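Local coordinates for monosaccharide ABC transporter substrate-binding protein, CUT2 family (Acidothermus cellulolyticus, PDB 4RU1) that probably serves as the solute-binding component of a CUT2-family ABC sugar importer and holds myo-inositol in the cleft between its two lobes, at residues A[124-128]-A[159-163]. Numbering follows the deposited sequence.
Sequences GQDET and ESRCN. With INS (1,2,3,4,5,6-hexahydroxy-cyclohexane), chain M.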
loop_
_atom_site.group_PDB
_atom_site.type_symbol
_atom_site.label_atom_id
_atom_site.label_comp_id
_atom_site.label_asym_id
_atom_site.label_seq_id
_atom_site.Cartn_x
_atom_site.Cartn_y
_atom_site.Cartn_z
ATOM N N GLY A 124 -5.033 -6.814 -3.523
ATOM C CA GLY A 124 -4.142 -6.292 -2.510
ATOM C C GLY A 124 -3.995 -7.209 -1.387
ATOM O O GLY A 124 -4.407 -8.381 -1.443
ATOM N N GLN A 125 -3.507 -6.680 -0.274
ATOM C CA GLN A 125 -3.365 -7.528 0.906
ATOM C C GLN A 125 -4.335 -7.106 1.979
ATOM O O GLN A 125 -4.772 -5.920 2.054
ATOM C CB GLN A 125 -1.899 -7.584 1.353
ATOM C CG GLN A 125 -1.468 -6.871 2.590
ATOM C CD GLN A 125 0.016 -6.654 2.706
ATOM O OE1 GLN A 125 0.791 -7.453 2.193
ATOM N NE2 GLN A 125 0.405 -5.593 3.365
ATOM N N ASP A 126 -4.713 -8.072 2.809
ATOM C CA ASP A 126 -5.658 -7.832 3.838
ATOM C C ASP A 126 -4.846 -7.211 4.953
ATOM O O ASP A 126 -3.970 -7.864 5.536
ATOM C CB ASP A 126 -6.300 -9.173 4.289
ATOM C CG ASP A 126 -7.346 -8.967 5.410
ATOM O OD1 ASP A 126 -7.173 -8.103 6.292
ATOM O OD2 ASP A 126 -8.336 -9.715 5.468
ATOM N N GLU A 127 -5.083 -5.939 5.168
ATOM C CA GLU A 127 -4.210 -5.154 5.992
ATOM C C GLU A 127 -4.392 -5.431 7.507
ATOM O O GLU A 127 -3.447 -5.319 8.287
ATOM C CB GLU A 127 -4.340 -3.663 5.689
ATOM C CG GLU A 127 -3.956 -3.234 4.268
ATOM C CD GLU A 127 -2.491 -3.478 3.884
ATOM O OE1 GLU A 127 -1.718 -4.027 4.678
ATOM O OE2 GLU A 127 -2.162 -3.120 2.727
ATOM N N THR A 128 -5.637 -5.653 7.950
ATOM C CA THR A 128 -5.898 -6.180 9.299
ATOM C C THR A 128 -5.118 -7.479 9.548
ATOM O O THR A 128 -4.433 -7.601 10.548
ATOM C CB THR A 128 -7.388 -6.348 9.557
ATOM O OG1 THR A 128 -8.018 -5.055 9.387
ATOM C CG2 THR A 128 -7.589 -6.785 10.945
ATOM N N GLU A 159 -4.924 2.509 8.816
ATOM C CA GLU A 159 -5.496 2.289 10.112
ATOM C C GLU A 159 -5.680 0.803 10.393
ATOM O O GLU A 159 -5.483 0.345 11.486
ATOM C CB GLU A 159 -6.854 3.055 10.255
ATOM C CG GLU A 159 -6.664 4.541 10.133
ATOM C CD GLU A 159 -5.940 5.214 11.306
ATOM O OE1 GLU A 159 -5.883 4.672 12.411
ATOM O OE2 GLU A 159 -5.409 6.290 11.021
ATOM N N SER A 160 -6.031 0.030 9.364
ATOM C CA SER A 160 -6.224 -1.406 9.556
ATOM C C SER A 160 -4.936 -2.050 10.000
ATOM O O SER A 160 -4.969 -3.003 10.786
ATOM C CB SER A 160 -6.699 -2.003 8.226
ATOM O OG SER A 160 -8.018 -1.613 7.945
ATOM N N ARG A 161 -3.804 -1.637 9.417
ATOM C CA ARG A 161 -2.534 -2.214 9.793
ATOM C C ARG A 161 -2.237 -2.008 11.288
ATOM O O ARG A 161 -1.923 -2.967 12.006
ATOM C CB ARG A 161 -1.372 -1.615 8.960
ATOM C CG ARG A 161 -1.377 -1.960 7.496
ATOM C CD ARG A 161 -0.231 -1.314 6.724
ATOM N NE ARG A 161 -0.284 -1.737 5.314
ATOM C CZ ARG A 161 0.389 -1.137 4.347
ATOM N NH1 ARG A 161 1.251 -0.156 4.579
ATOM N NH2 ARG A 161 0.297 -1.605 3.155
ATOM N N CYS A 162 -2.408 -0.769 11.704
ATOM C CA CYS A 162 -2.161 -0.454 13.129
ATOM C C CYS A 162 -3.188 -1.113 14.034
ATOM O O CYS A 162 -2.817 -1.677 15.129
ATOM C CB CYS A 162 -2.095 1.028 13.327
ATOM S SG CYS A 162 -0.747 1.736 12.385
ATOM N N ASN A 163 -4.448 -1.105 13.645
ATOM C CA ASN A 163 -5.432 -1.805 14.518
ATOM C C ASN A 163 -5.048 -3.311 14.621
ATOM O O ASN A 163 -5.213 -3.920 15.674
ATOM C CB ASN A 163 -6.819 -1.591 14.008
ATOM C CG ASN A 163 -7.829 -2.388 14.736
ATOM O OD1 ASN A 163 -8.330 -3.343 14.203
ATOM N ND2 ASN A 163 -8.109 -2.028 15.984
HETATM C C1 INS M . 1.657 1.515 1.120
HETATM C C2 INS M . 2.340 2.815 1.515
HETATM C C3 INS M . 1.816 3.944 0.628
HETATM C C4 INS M . 0.306 4.020 0.585
HETATM C C5 INS M . -0.306 2.734 0.130
HETATM C C6 INS M . 0.139 1.553 0.950
HETATM O O1 INS M . 2.047 0.411 1.952
HETATM O O2 INS M . 1.900 3.094 2.855
HETATM O O3 INS M . 2.349 5.160 1.190
HETATM O O4 INS M . -0.130 5.105 -0.274
HETATM O O5 INS M . -1.749 2.751 0.205
HETATM O O6 INS M . -0.373 0.303 0.401
HETATM O O HOH W 1 -8.794 -3.303 11.386
#
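A two-pronged salt bridge joins Glu-127, in the first turn of helix 127-140, to Arg-161 of helix 156-168. Arg-161 NE donates to Glu-127 OE1 at 2.8 Å, almost in line, and Arg-161 NH2 donates to Glu-127 OE2 at 2.9 Å, so the carboxylate lies along one edge of the guanidinium. At another edge the myo-inositol hydroxyl O1 accepts from both Arg-161 NH1 (2.8 Å) and Arg-161 NH2 (2.9 Å). Gln-125 adds a second layer, its NE2 donating to Glu-127 OE1 at 2.9 Å. The extended chi2 and chi3 of Arg-161 carry its charge from the helix to the ligand.

Farther from the inositol the two helices meet closely. CB of Glu-127 lies 3.8 Å from CB of Ser-160, while Arg-161 CA makes a CH···O contact of 3.6 Å with Glu-127 O. Thr-128 OG1 packs at 3.5 Å against Ser-160 CB; the Ser-160 hydroxyl itself bonds back to Val-156 O. A water 2.8 Å from Thr-128 OG1 and 2.9 Å from Asn-163 OD1 bridges the outer end.

In this two-lobed periplasmic binding protein fold, 124-128 leads from strand 121-124 of one sheet into helix 127-140, and helix 156-168 follows strand 145-150 of the other. With its charge balanced by buried Glu-127, which holds the NE/NH2 edge, Arg-161 directs its NH1/NH2 edge at a single ligand hydroxyl, consistent with the carboxylate orienting this paired donor.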